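Local coordinates for abietadiene synthase, chloroplastic (Abies grandis, PDB 3S9V), which is a chloroplastic plant terpene synthase, a mainly helical protein that combines an N-terminal terpene synthase domain with a terpene synthase metal-binding domain, at residues T614-W619 with N629-N634; S636-L641 with T677-N682; D683-Q688 with L756-G761. All coordinates share one frame; numbering follows the deposited sequence.

Contact 1 (T614-W619 with N629-N634)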
ATOM      1  N   THR A 614     -33.504 -20.971 -10.809  1.00 27.68           N
ATOM      2  CA  THR A 614     -34.855 -21.295 -11.229  1.00 27.47           C
ATOM      3  C   THR A 614     -35.752 -20.066 -11.359  1.00 28.54           C
ATOM      4  O   THR A 614     -36.559 -19.987 -12.283  1.00 30.44           O
ATOM      5  CB  THR A 614     -35.500 -22.298 -10.254  1.00 30.21           C
ATOM      6  OG1 THR A 614     -34.763 -23.527 -10.289  1.00 37.48           O
ATOM      7  CG2 THR A 614     -36.950 -22.574 -10.641  1.00 29.79           C
ATOM      8  N   LYS A 615     -35.615 -19.106 -10.448  1.00 25.97           N
ATOM      9  CA  LYS A 615     -36.445 -17.914 -10.520  1.00 23.81           C
ATOM     10  C   LYS A 615     -36.087 -17.099 -11.761  1.00 23.47           C
ATOM     11  O   LYS A 615     -36.971 -16.554 -12.415  1.00 25.16           O
ATOM     12  CB  LYS A 615     -36.290 -17.050  -9.260  1.00 25.69           C
ATOM     13  CG  LYS A 615     -37.384 -15.989  -9.113  1.00 28.28           C
ATOM     14  CD  LYS A 615     -37.187 -15.096  -7.894  1.00 35.84           C
ATOM     15  CE  LYS A 615     -37.341 -15.853  -6.577  1.00 45.54           C
ATOM     16  NZ  LYS A 615     -38.748 -16.245  -6.290  1.00 45.68           N
ATOM     17  N   GLU A 616     -34.799 -17.009 -12.087  1.00 24.78           N
ATOM     18  CA  GLU A 616     -34.383 -16.258 -13.275  1.00 32.02           C
ATOM     19  C   GLU A 616     -34.894 -16.940 -14.541  1.00 29.59           C
ATOM     20  O   GLU A 616     -35.342 -16.278 -15.475  1.00 28.63           O
ATOM     21  CB  GLU A 616     -32.853 -16.139 -13.371  1.00 33.00           C
ATOM     22  CG  GLU A 616     -32.190 -15.454 -12.192  1.00 44.54           C
ATOM     23  CD  GLU A 616     -30.805 -14.908 -12.529  1.00 47.23           C
ATOM     24  OE1 GLU A 616     -30.084 -15.553 -13.327  1.00 50.49           O
ATOM     25  OE2 GLU A 616     -30.439 -13.839 -11.984  1.00 31.00           O
ATOM     26  N   ALA A 617     -34.815 -18.265 -14.568  1.00 28.46           N
ATOM     27  CA  ALA A 617     -35.267 -19.034 -15.721  1.00 29.98           C
ATOM     28  C   ALA A 617     -36.764 -18.852 -15.962  1.00 32.69           C
ATOM     29  O   ALA A 617     -37.203 -18.716 -17.105  1.00 35.80           O
ATOM     30  CB  ALA A 617     -34.948 -20.511 -15.520  1.00 22.32           C
ATOM     31  N   GLU A 618     -37.549 -18.860 -14.888  1.00 32.84           N
ATOM     32  CA  GLU A 618     -38.993 -18.696 -15.013  1.00 33.70           C
ATOM     33  C   GLU A 618     -39.317 -17.291 -15.493  1.00 33.01           C
ATOM     34  O   GLU A 618     -40.201 -17.102 -16.328  1.00 35.86           O
ATOM     35  CB  GLU A 618     -39.679 -18.987 -13.677  1.00 30.77           C
ATOM     36  CG  GLU A 618     -39.435 -20.415 -13.206  1.00 39.01           C
ATOM     37  CD  GLU A 618     -39.976 -20.699 -11.816  1.00 40.33           C
ATOM     38  OE1 GLU A 618     -39.873 -19.806 -10.943  1.00 45.04           O
ATOM     39  OE2 GLU A 618     -40.483 -21.822 -11.595  1.00 27.73           O
ATOM     40  N   TRP A 619     -38.592 -16.307 -14.971  1.00 31.41           N
ATOM     41  CA  TRP A 619     -38.801 -14.927 -15.382  1.00 34.61           C
ATOM     42  C   TRP A 619     -38.423 -14.798 -16.851  1.00 36.69           C
ATOM     43  O   TRP A 619     -39.059 -14.068 -17.605  1.00 34.95           O
ATOM     44  CB  TRP A 619     -37.914 -13.969 -14.583  1.00 31.09           C
ATOM     45  CG  TRP A 619     -38.331 -13.712 -13.174  1.00 28.11           C
ATOM     46  CD1 TRP A 619     -39.567 -13.906 -12.625  1.00 24.38           C
ATOM     47  CD2 TRP A 619     -37.520 -13.139 -12.147  1.00 23.96           C
ATOM     48  NE1 TRP A 619     -39.575 -13.486 -11.321  1.00 19.92           N
ATOM     49  CE2 TRP A 619     -38.331 -13.010 -11.000  1.00 26.47           C
ATOM     50  CE3 TRP A 619     -36.185 -12.720 -12.084  1.00 24.15           C
ATOM     51  CZ2 TRP A 619     -37.851 -12.476  -9.800  1.00 22.66           C
ATOM     52  CZ3 TRP A 619     -35.707 -12.188 -10.891  1.00 23.78           C
ATOM     53  CH2 TRP A 619     -36.539 -12.071  -9.767  1.00 24.50           C
ATOM     54  N   ASN A 629     -35.499  -3.931  -6.631  1.00 24.83           N
ATOM     55  CA  ASN A 629     -35.394  -4.634  -5.356  1.00 27.22           C
ATOM     56  C   ASN A 629     -35.629  -6.131  -5.458  1.00 21.49           C
ATOM     57  O   ASN A 629     -34.865  -6.922  -4.904  1.00 25.66           O
ATOM     58  CB  ASN A 629     -36.371  -4.047  -4.340  1.00 34.24           C
ATOM     59  CG  ASN A 629     -35.860  -2.771  -3.720  1.00 41.15           C
ATOM     60  OD1 ASN A 629     -35.470  -1.842  -4.425  1.00 39.93           O
ATOM     61  ND2 ASN A 629     -35.858  -2.717  -2.391  1.00 53.90           N
ATOM     62  N   GLU A 630     -36.686  -6.527  -6.153  1.00 17.30           N
ATOM     63  CA  GLU A 630     -36.969  -7.944  -6.284  1.00 18.83           C
ATOM     64  C   GLU A 630     -35.891  -8.634  -7.096  1.00 18.95           C
ATOM     65  O   GLU A 630     -35.450  -9.719  -6.735  1.00 18.16           O
ATOM     66  CB  GLU A 630     -38.328  -8.191  -6.934  1.00 18.72           C
ATOM     67  CG  GLU A 630     -38.624  -9.674  -7.148  1.00 29.98           C
ATOM     68  CD  GLU A 630     -40.075  -9.954  -7.518  1.00 41.73           C
ATOM     69  OE1 GLU A 630     -40.559  -9.388  -8.518  1.00 49.78           O
ATOM     70  OE2 GLU A 630     -40.730 -10.748  -6.812  1.00 40.84           O
ATOM     71  N   TYR A 631     -35.460  -8.001  -8.182  1.00 19.52           N
ATOM     72  CA  TYR A 631     -34.424  -8.586  -9.025  1.00 22.61           C
ATOM     73  C   TYR A 631     -33.122  -8.745  -8.254  1.00 23.63           C
ATOM     74  O   TYR A 631     -32.582  -9.854  -8.140  1.00 22.69           O
ATOM     75  CB  TYR A 631     -34.172  -7.724 -10.264  1.00 27.49           C
ATOM     76  CG  TYR A 631     -32.963  -8.173 -11.062  1.00 21.21           C
ATOM     77  CD1 TYR A 631     -31.733  -7.543 -10.912  1.00 20.24           C
ATOM     78  CD2 TYR A 631     -33.045  -9.259 -11.939  1.00 29.17           C
ATOM     79  CE1 TYR A 631     -30.606  -7.981 -11.617  1.00 27.15           C
ATOM     80  CE2 TYR A 631     -31.928  -9.707 -12.646  1.00 27.71           C
ATOM     81  CZ  TYR A 631     -30.713  -9.060 -12.479  1.00 23.72           C
ATOM     82  OH  TYR A 631     -29.609  -9.485 -13.179  1.00 25.42           O
ATOM     83  N   ILE A 632     -32.621  -7.634  -7.725  1.00 20.77           N
ATOM     84  CA  ILE A 632     -31.382  -7.657  -6.967  1.00 21.83           C
ATOM     85  C   ILE A 632     -31.357  -8.687  -5.844  1.00 17.93           C
ATOM     86  O   ILE A 632     -30.337  -9.328  -5.636  1.00 15.21           O
ATOM     87  CB  ILE A 632     -31.042  -6.256  -6.410  1.00 27.04           C
ATOM     88  CG1 ILE A 632     -30.109  -5.551  -7.389  1.00 32.79           C
ATOM     89  CG2 ILE A 632     -30.350  -6.359  -5.059  1.00 37.78           C
ATOM     90  CD1 ILE A 632     -28.822  -6.332  -7.657  1.00 24.00           C
ATOM     91  N   GLU A 633     -32.460  -8.852  -5.117  1.00 17.66           N
ATOM     92  CA  GLU A 633     -32.478  -9.846  -4.045  1.00 23.58           C
ATOM     93  C   GLU A 633     -32.177 -11.259  -4.557  1.00 24.20           C
ATOM     94  O   GLU A 633     -31.400 -11.986  -3.940  1.00 28.13           O
ATOM     95  CB  GLU A 633     -33.818  -9.833  -3.308  1.00 26.82           C
ATOM     96  CG  GLU A 633     -34.009  -8.602  -2.426  1.00 42.80           C
ATOM     97  CD  GLU A 633     -32.820  -8.334  -1.499  1.00 45.83           C
ATOM     98  OE1 GLU A 633     -32.390  -9.267  -0.784  1.00 49.15           O
ATOM     99  OE2 GLU A 633     -32.321  -7.186  -1.483  1.00 41.99           O
ATOM    100  N   ASN A 634     -32.780 -11.649  -5.680  1.00 19.51           N
ATOM    101  CA  ASN A 634     -32.533 -12.973  -6.257  1.00 19.34           C
ATOM    102  C   ASN A 634     -31.184 -13.021  -6.997  1.00 20.00           C
ATOM    103  O   ASN A 634     -30.436 -13.996  -6.893  1.00 14.89           O
ATOM    104  CB  ASN A 634     -33.641 -13.344  -7.241  1.00 21.52           C
ATOM    105  CG  ASN A 634     -33.494 -14.758  -7.770  1.00 18.59           C
ATOM    106  OD1 ASN A 634     -33.675 -15.728  -7.039  1.00 25.91           O
ATOM    107  ND2 ASN A 634     -33.156 -14.882  -9.041  1.00 21.61           N
TER
HETATM  108  O   HOH W   1     -32.336 -12.926 -10.471  1.00 32.12           O

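Contact 2 (S636-L641 with T677-N682)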
ATOM      1  N   SER A 636     -28.511 -11.308  -6.425  1.00 17.86           N
ATOM      2  CA  SER A 636     -27.378 -11.243  -5.504  1.00 19.45           C
ATOM      3  C   SER A 636     -26.963 -12.662  -5.156  1.00 19.84           C
ATOM      4  O   SER A 636     -25.824 -12.907  -4.758  1.00 19.43           O
ATOM      5  CB  SER A 636     -27.760 -10.509  -4.209  1.00 16.01           C
ATOM      6  OG  SER A 636     -28.095  -9.161  -4.469  1.00 36.90           O
ATOM      7  N   VAL A 637     -27.908 -13.588  -5.293  1.00 18.60           N
ATOM      8  CA  VAL A 637     -27.662 -14.995  -5.012  1.00 21.30           C
ATOM      9  C   VAL A 637     -27.334 -15.785  -6.284  1.00 19.66           C
ATOM     10  O   VAL A 637     -26.439 -16.629  -6.285  1.00 17.74           O
ATOM     11  CB  VAL A 637     -28.883 -15.643  -4.317  1.00 23.11           C
ATOM     12  CG1 VAL A 637     -28.660 -17.123  -4.166  1.00 17.30           C
ATOM     13  CG2 VAL A 637     -29.102 -15.005  -2.950  1.00 17.71           C
ATOM     14  N   SER A 638     -28.047 -15.499  -7.369  1.00 18.37           N
ATOM     15  CA  SER A 638     -27.808 -16.208  -8.624  1.00 20.71           C
ATOM     16  C   SER A 638     -26.382 -16.002  -9.131  1.00 17.88           C
ATOM     17  O   SER A 638     -25.865 -16.843  -9.855  1.00 19.74           O
ATOM     18  CB  SER A 638     -28.793 -15.759  -9.707  1.00 12.85           C
ATOM     19  OG  SER A 638     -28.447 -14.479 -10.194  1.00 16.51           O
ATOM     20  N   ILE A 639     -25.755 -14.888  -8.755  1.00 16.51           N
ATOM     21  CA  ILE A 639     -24.387 -14.612  -9.188  1.00 15.81           C
ATOM     22  C   ILE A 639     -23.444 -15.706  -8.657  1.00 16.57           C
ATOM     23  O   ILE A 639     -22.310 -15.833  -9.099  1.00 18.96           O
ATOM     24  CB  ILE A 639     -23.936 -13.170  -8.743  1.00 19.05           C
ATOM     25  CG1 ILE A 639     -22.656 -12.776  -9.478  1.00 13.49           C
ATOM     26  CG2 ILE A 639     -23.777 -13.087  -7.231  1.00 15.06           C
ATOM     27  CD1 ILE A 639     -22.805 -12.750 -11.003  1.00 14.64           C
ATOM     28  N   ALA A 640     -23.945 -16.482  -7.699  1.00 22.88           N
ATOM     29  CA  ALA A 640     -23.256 -17.632  -7.105  1.00 23.99           C
ATOM     30  C   ALA A 640     -21.980 -17.480  -6.283  1.00 23.35           C
ATOM     31  O   ALA A 640     -21.343 -18.483  -5.963  1.00 24.98           O
ATOM     32  CB  ALA A 640     -23.030 -18.691  -8.184  1.00 22.55           C
ATOM     33  N   LEU A 641     -21.600 -16.263  -5.918  1.00 24.36           N
ATOM     34  CA  LEU A 641     -20.395 -16.093  -5.112  1.00 20.50           C
ATOM     35  C   LEU A 641     -20.594 -16.699  -3.722  1.00 22.05           C
ATOM     36  O   LEU A 641     -19.671 -17.290  -3.153  1.00 19.95           O
ATOM     37  CB  LEU A 641     -20.031 -14.613  -4.992  1.00 16.60           C
ATOM     38  CG  LEU A 641     -19.796 -13.924  -6.341  1.00 24.03           C
ATOM     39  CD1 LEU A 641     -19.416 -12.475  -6.110  1.00 21.34           C
ATOM     40  CD2 LEU A 641     -18.704 -14.658  -7.114  1.00 19.20           C
ATOM     41  N   THR A 677     -22.416  -6.691  -4.506  1.00 18.54           N
ATOM     42  CA  THR A 677     -21.401  -6.008  -5.307  1.00 23.42           C
ATOM     43  C   THR A 677     -20.983  -6.813  -6.541  1.00 22.57           C
ATOM     44  O   THR A 677     -20.735  -6.239  -7.606  1.00 20.53           O
ATOM     45  CB  THR A 677     -20.125  -5.668  -4.489  1.00 22.14           C
ATOM     46  OG1 THR A 677     -19.504  -6.874  -4.026  1.00 21.45           O
ATOM     47  CG2 THR A 677     -20.475  -4.770  -3.308  1.00 26.48           C
ATOM     48  N   GLY A 678     -20.905  -8.133  -6.400  1.00 21.79           N
ATOM     49  CA  GLY A 678     -20.511  -8.961  -7.526  1.00 19.74           C
ATOM     50  C   GLY A 678     -21.553  -8.869  -8.622  1.00 22.82           C
ATOM     51  O   GLY A 678     -21.233  -8.685  -9.800  1.00 27.90           O
ATOM     52  N   ARG A 679     -22.814  -8.989  -8.233  1.00 19.63           N
ATOM     53  CA  ARG A 679     -23.906  -8.910  -9.188  1.00 20.00           C
ATOM     54  C   ARG A 679     -23.926  -7.592  -9.956  1.00 22.60           C
ATOM     55  O   ARG A 679     -24.060  -7.580 -11.176  1.00 25.70           O
ATOM     56  CB  ARG A 679     -25.248  -9.041  -8.480  1.00 19.08           C
ATOM     57  CG  ARG A 679     -26.435  -8.935  -9.431  1.00 11.31           C
ATOM     58  CD  ARG A 679     -26.701 -10.297 -10.012  1.00 21.55           C
ATOM     59  NE  ARG A 679     -26.366 -10.410 -11.417  1.00 21.39           N
ATOM     60  CZ  ARG A 679     -26.261 -11.568 -12.063  1.00 26.41           C
ATOM     61  NH1 ARG A 679     -25.958 -11.574 -13.353  1.00 26.16           N
ATOM     62  NH2 ARG A 679     -26.440 -12.719 -11.422  1.00 16.96           N
ATOM     63  N   LEU A 680     -23.818  -6.484  -9.234  1.00 20.18           N
ATOM     64  CA  LEU A 680     -23.866  -5.168  -9.863  1.00 25.34           C
ATOM     65  C   LEU A 680     -22.707  -4.857 -10.809  1.00 25.82           C
ATOM     66  O   LEU A 680     -22.924  -4.284 -11.881  1.00 24.23           O
ATOM     67  CB  LEU A 680     -23.962  -4.071  -8.794  1.00 19.08           C
ATOM     68  CG  LEU A 680     -25.183  -4.122  -7.867  1.00 22.28           C
ATOM     69  CD1 LEU A 680     -25.204  -2.897  -6.965  1.00 14.60           C
ATOM     70  CD2 LEU A 680     -26.451  -4.172  -8.696  1.00 23.11           C
ATOM     71  N   VAL A 681     -21.483  -5.213 -10.431  1.00 24.17           N
ATOM     72  CA  VAL A 681     -20.360  -4.922 -11.309  1.00 27.05           C
ATOM     73  C   VAL A 681     -20.530  -5.737 -12.582  1.00 27.52           C
ATOM     74  O   VAL A 681     -20.319  -5.233 -13.681  1.00 29.35           O
ATOM     75  CB  VAL A 681     -18.996  -5.249 -10.651  1.00 26.46           C
ATOM     76  CG1 VAL A 681     -18.780  -6.755 -10.557  1.00 21.16           C
ATOM     77  CG2 VAL A 681     -17.878  -4.591 -11.454  1.00 28.33           C
ATOM     78  N   ASN A 682     -20.946  -6.988 -12.415  1.00 28.69           N
ATOM     79  CA  ASN A 682     -21.173  -7.903 -13.526  1.00 28.30           C
ATOM     80  C   ASN A 682     -22.245  -7.356 -14.475  1.00 29.95           C
ATOM     81  O   ASN A 682     -22.079  -7.386 -15.697  1.00 24.38           O
ATOM     82  CB  ASN A 682     -21.598  -9.272 -12.972  1.00 29.71           C
ATOM     83  CG  ASN A 682     -21.843 -10.311 -14.060  1.00 39.53           C
ATOM     84  OD1 ASN A 682     -22.766 -10.182 -14.859  1.00 43.58           O
ATOM     85  ND2 ASN A 682     -21.013 -11.354 -14.087  1.00 34.33           N
TER

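Contact 3 (D683-Q688 with L756-G761)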
ATOM      1  N   ASP A 683     -23.330  -6.838 -13.900  1.00 33.03           N
ATOM      2  CA  ASP A 683     -24.456  -6.304 -14.670  1.00 38.13           C
ATOM      3  C   ASP A 683     -24.190  -4.985 -15.394  1.00 40.45           C
ATOM      4  O   ASP A 683     -24.595  -4.817 -16.541  1.00 41.27           O
ATOM      5  CB  ASP A 683     -25.685  -6.148 -13.760  1.00 39.73           C
ATOM      6  CG  ASP A 683     -26.516  -7.424 -13.664  1.00 44.47           C
ATOM      7  OD1 ASP A 683     -25.954  -8.535 -13.782  1.00 48.55           O
ATOM      8  OD2 ASP A 683     -27.738  -7.315 -13.453  1.00 49.03           O
ATOM      9  N   THR A 684     -23.527  -4.044 -14.733  1.00 41.00           N
ATOM     10  CA  THR A 684     -23.237  -2.764 -15.367  1.00 44.91           C
ATOM     11  C   THR A 684     -22.372  -2.977 -16.608  1.00 48.05           C
ATOM     12  O   THR A 684     -22.378  -2.165 -17.533  1.00 45.98           O
ATOM     13  CB  THR A 684     -22.492  -1.819 -14.412  1.00 42.56           C
ATOM     14  OG1 THR A 684     -21.293  -2.456 -13.951  1.00 46.89           O
ATOM     15  CG2 THR A 684     -23.370  -1.460 -13.224  1.00 38.67           C
ATOM     16  N   LYS A 685     -21.636  -4.082 -16.619  1.00 51.85           N
ATOM     17  CA  LYS A 685     -20.755  -4.417 -17.724  1.00 57.26           C
ATOM     18  C   LYS A 685     -21.488  -5.225 -18.795  1.00 61.22           C
ATOM     19  O   LYS A 685     -21.874  -4.694 -19.834  1.00 62.59           O
ATOM     20  CB  LYS A 685     -19.566  -5.224 -17.195  1.00 62.95           C
ATOM     21  CG  LYS A 685     -18.390  -5.368 -18.154  1.00 71.59           C
ATOM     22  CD  LYS A 685     -17.529  -4.109 -18.178  1.00 76.47           C
ATOM     23  CE  LYS A 685     -16.229  -4.340 -18.943  1.00 81.01           C
ATOM     24  NZ  LYS A 685     -15.314  -3.162 -18.873  1.00 81.05           N
ATOM     25  N   THR A 686     -21.689  -6.510 -18.516  1.00 65.07           N
ATOM     26  CA  THR A 686     -22.342  -7.436 -19.438  1.00 69.97           C
ATOM     27  C   THR A 686     -23.707  -7.032 -19.984  1.00 76.54           C
ATOM     28  O   THR A 686     -24.079  -7.458 -21.083  1.00 78.62           O
ATOM     29  CB  THR A 686     -22.497  -8.839 -18.808  1.00 68.76           C
ATOM     30  OG1 THR A 686     -23.328  -8.753 -17.645  1.00 69.42           O
ATOM     31  CG2 THR A 686     -21.136  -9.411 -18.428  1.00 64.37           C
ATOM     32  N   TYR A 687     -24.465  -6.232 -19.239  1.00 82.84           N
ATOM     33  CA  TYR A 687     -25.786  -5.830 -19.719  1.00 89.48           C
ATOM     34  C   TYR A 687     -25.653  -5.242 -21.122  1.00 94.42           C
ATOM     35  O   TYR A 687     -26.613  -5.217 -21.896  1.00 95.32           O
ATOM     36  CB  TYR A 687     -26.429  -4.810 -18.766  1.00 88.99           C
ATOM     37  CG  TYR A 687     -26.555  -3.403 -19.317  1.00 87.17           C
ATOM     38  CD1 TYR A 687     -25.437  -2.576 -19.449  1.00 86.95           C
ATOM     39  CD2 TYR A 687     -27.796  -2.899 -19.707  1.00 86.30           C
ATOM     40  CE1 TYR A 687     -25.555  -1.283 -19.956  1.00 87.87           C
ATOM     41  CE2 TYR A 687     -27.924  -1.610 -20.215  1.00 86.22           C
ATOM     42  CZ  TYR A 687     -26.801  -0.807 -20.338  1.00 87.70           C
ATOM     43  OH  TYR A 687     -26.929   0.468 -20.843  1.00 87.13           O
ATOM     44  N   GLN A 688     -24.442  -4.785 -21.431  1.00 97.90           N
ATOM     45  CA  GLN A 688     -24.108  -4.189 -22.721  1.00101.11           C
ATOM     46  C   GLN A 688     -24.522  -5.073 -23.903  1.00102.10           C
ATOM     47  O   GLN A 688     -25.312  -4.661 -24.754  1.00101.18           O
ATOM     48  CB  GLN A 688     -22.597  -3.936 -22.787  1.00103.61           C
ATOM     49  CG  GLN A 688     -22.145  -3.046 -23.930  1.00104.63           C
ATOM     50  CD  GLN A 688     -22.391  -1.580 -23.647  1.00105.92           C
ATOM     51  OE1 GLN A 688     -23.526  -1.157 -23.427  1.00107.50           O
ATOM     52  NE2 GLN A 688     -21.322  -0.792 -23.647  1.00106.07           N
ATOM     53  N   LEU A 756     -12.360  -6.890 -10.336  1.00 25.74           N
ATOM     54  CA  LEU A 756     -11.255  -6.947 -11.290  1.00 26.60           C
ATOM     55  C   LEU A 756     -11.680  -7.491 -12.661  1.00 29.28           C
ATOM     56  O   LEU A 756     -11.379  -6.894 -13.695  1.00 30.25           O
ATOM     57  CB  LEU A 756     -10.109  -7.803 -10.736  1.00 23.75           C
ATOM     58  CG  LEU A 756      -8.889  -7.951 -11.660  1.00 31.55           C
ATOM     59  CD1 LEU A 756      -8.216  -6.597 -11.863  1.00 22.77           C
ATOM     60  CD2 LEU A 756      -7.904  -8.935 -11.061  1.00 25.82           C
ATOM     61  N   PHE A 757     -12.389  -8.612 -12.674  1.00 25.37           N
ATOM     62  CA  PHE A 757     -12.806  -9.187 -13.941  1.00 30.38           C
ATOM     63  C   PHE A 757     -13.770  -8.307 -14.716  1.00 30.33           C
ATOM     64  O   PHE A 757     -13.738  -8.294 -15.939  1.00 33.38           O
ATOM     65  CB  PHE A 757     -13.446 -10.565 -13.735  1.00 35.87           C
ATOM     66  CG  PHE A 757     -12.459 -11.670 -13.484  1.00 47.40           C
ATOM     67  CD1 PHE A 757     -12.892 -12.986 -13.369  1.00 57.48           C
ATOM     68  CD2 PHE A 757     -11.099 -11.403 -13.367  1.00 53.51           C
ATOM     69  CE1 PHE A 757     -11.987 -14.021 -13.141  1.00 57.18           C
ATOM     70  CE2 PHE A 757     -10.190 -12.426 -13.142  1.00 55.64           C
ATOM     71  CZ  PHE A 757     -10.637 -13.740 -13.028  1.00 58.80           C
ATOM     72  N   TYR A 758     -14.624  -7.576 -14.011  1.00 30.20           N
ATOM     73  CA  TYR A 758     -15.612  -6.728 -14.668  1.00 30.82           C
ATOM     74  C   TYR A 758     -15.374  -5.244 -14.443  1.00 31.27           C
ATOM     75  O   TYR A 758     -16.311  -4.450 -14.471  1.00 28.87           O
ATOM     76  CB  TYR A 758     -17.015  -7.103 -14.180  1.00 25.43           C
ATOM     77  CG  TYR A 758     -17.383  -8.541 -14.460  1.00 27.76           C
ATOM     78  CD1 TYR A 758     -17.807  -8.946 -15.728  1.00 32.74           C
ATOM     79  CD2 TYR A 758     -17.268  -9.510 -13.465  1.00 26.61           C
ATOM     80  CE1 TYR A 758     -18.106 -10.292 -15.997  1.00 30.62           C
ATOM     81  CE2 TYR A 758     -17.559 -10.844 -13.719  1.00 34.62           C
ATOM     82  CZ  TYR A 758     -17.976 -11.232 -14.982  1.00 37.69           C
ATOM     83  OH  TYR A 758     -18.253 -12.561 -15.211  1.00 47.11           O
ATOM     84  N   MET A 759     -14.119  -4.872 -14.233  1.00 37.67           N
ATOM     85  CA  MET A 759     -13.783  -3.475 -13.997  1.00 45.52           C
ATOM     86  C   MET A 759     -14.065  -2.581 -15.200  1.00 52.49           C
ATOM     87  O   MET A 759     -14.109  -3.037 -16.346  1.00 51.88           O
ATOM     88  CB  MET A 759     -12.309  -3.341 -13.586  1.00 41.44           C
ATOM     89  CG  MET A 759     -11.294  -3.723 -14.651  1.00 39.46           C
ATOM     90  SD  MET A 759      -9.598  -3.604 -14.019  1.00 33.13           S
ATOM     91  CE  MET A 759      -9.395  -1.818 -13.947  1.00 29.57           C
ATOM     92  N   GLN A 760     -14.266  -1.300 -14.915  1.00 61.38           N
ATOM     93  CA  GLN A 760     -14.532  -0.303 -15.941  1.00 69.45           C
ATOM     94  C   GLN A 760     -13.286  -0.178 -16.816  1.00 73.42           C
ATOM     95  O   GLN A 760     -12.244   0.306 -16.365  1.00 73.82           O
ATOM     96  CB  GLN A 760     -14.848   1.043 -15.281  1.00 73.38           C
ATOM     97  CG  GLN A 760     -15.295   2.121 -16.246  1.00 83.10           C
ATOM     98  CD  GLN A 760     -16.592   1.763 -16.939  1.00 88.40           C
ATOM     99  OE1 GLN A 760     -17.635   1.625 -16.296  1.00 90.71           O
ATOM    100  NE2 GLN A 760     -16.535   1.605 -18.256  1.00 89.47           N
ATOM    101  N   GLY A 761     -13.390  -0.624 -18.064  1.00 76.17           N
ATOM    102  CA  GLY A 761     -12.254  -0.550 -18.964  1.00 79.36           C
ATOM    103  C   GLY A 761     -12.003   0.857 -19.468  1.00 80.63           C
ATOM    104  O   GLY A 761     -11.606   1.739 -18.706  1.00 79.22           O
TER

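Contact 1 (T614-W619 with N629-N634)
Asn634 is the centre of the tight part of this contact. Its CG lies anti to the backbone N (chi1 -175°), which carries the amide across to helix 599-621. There Lys615 crosses the amide obliquely, with CD 3.7 Å from Asn634 OD1. Glu616 CG comes within 3.3 Å of Asn634 ND2. A water sits between the two polar ends. It accepts from Asn634 ND2 at 2.6 Å and donates to Glu616 OE2, also at 2.6 Å. Both atoms have a second partner, the backbone O of Ala612 for ND2 and Ser638 OG for OE2. Trp619 meets Asn634 tip to tip, its CH2 4.0 Å from Asn634 CB, with ring and amide planes 71° apart. Its CZ3 also touches Tyr631 CD2. The other side is looser and exposed. Glu630 CG rests against Trp619 CZ2 at 3.9 Å, but Lys615 NZ stays 5.9 Å from Glu630 OE2, so these opposite charges do not meet. The segment axes run 137° apart and come no nearer than 11.1 Å. Helices 599-621 and 628-638 thus make a splayed, roughly antiparallel helical hairpin in the all-helical terpene synthase fold.

Contact 2 (S636-L641 with T677-N682)
The backbones approach most closely at Ser636 CA and Arg679 CA, 5.6 Å apart, and further on the chain turns out of helical geometry at Ala640, with a positive phi of 65°, just before helix 641-648. This is consistent with the broken helix G of class I terpene synthases, which packs here on the long helix 669-693. Arg679 carries much of the contact. Its CG is anti to the backbone N, and bends at chi2 and chi3 bring the guanidinium up to Ile639 and Ser638. Ile639 CD1 lies over one face of this group, 3.6 Å above the plane and offset toward the rim. The charge is paired with Asp683, whose OD1 forms a salt bridge with Arg679 NE, while Arg679 NH2 makes a weak hydrogen bond to the O of Ala635. Ser638 OG stands 2.9 Å from Arg679 NH2, but the angle is too poor for a hydrogen bond; that hydroxyl is bonded instead to Glu616 and Ala635. The packing is closest to the helix backbone at Gly678. With no side chain in the way, Leu641 CD1 comes within 3.9 Å of Gly678 CA. Helix 741-757 touches Leu641 through Thr750 and Met754. Ile639 reaches further along helix 669-693: CG1 is anti to its backbone N, and CD1 ends 3.8 Å from Asn682 ND2.

Contact 3 (D683-Q688 with L756-G761)
Lys685 bridges from helix 669-693 to the chain that leaves helix 741-757. Lys685 CA lies 6.4 Å from Tyr758 CA. The CB of the lysine points at the other segment. CG lies anti to the backbone N and passes the edge of the Tyr758 ring, near the ring plane, 4.4 Å from Tyr758 CD1. The chain bends once, at chi2 (79°), and is extended from there on. CD then runs by the backbone O of Tyr758 at 3.9 Å. CE comes within 3.6 Å of Met759 O. At the tip, Lys685 NZ donates a 2.8 Å hydrogen bond to Met759 O. The donor lies in the carbonyl plane with a C=O...N angle of 150°, between the lone-pair direction and head-on. Lys685 NZ is also 3.3 Å from Gly761 N, but both are donors and do not bond. Beside the lysine, Thr686 CG2 touches Tyr758 CE1 at 4.0 Å. Thr686 OG1 turns back to its own helix and bonds to Asn682 O. Asn682, Thr686 and Glu690 fit the NSE/DTE metal-binding motif of class I terpene synthases, so the contact probably includes part of that site, and Thr686 would be its middle position. Helix 712-736 packs on Thr684 through Leu716, Val719 and Tyr720, while His768 of helix 768-781 touches Lys685. The contact therefore joins helix 669-693 to the end of helix 741-757, among helices and without strands.

Contacts 1 and 2 are both partly buried and share helix 628-638. Contacts 2 and 3 share helix 669-693, and contact 3 lies at the surface. Their chemistry changes along this row. Contact 1 relies on a bridging water and aromatic packing, and contact 2 on aliphatic groups against a guanidinium and a bare glycine. Only contact 3 has a direct hydrogen bond between its segments, from a lysine to the backbone. Polar ties also join the contacts: Glu616 OE2 bonds to Ser638 OG, linking contacts 1 and 2, and Tyr631 OH to Asp683 OD2, linking contacts 1 and 3.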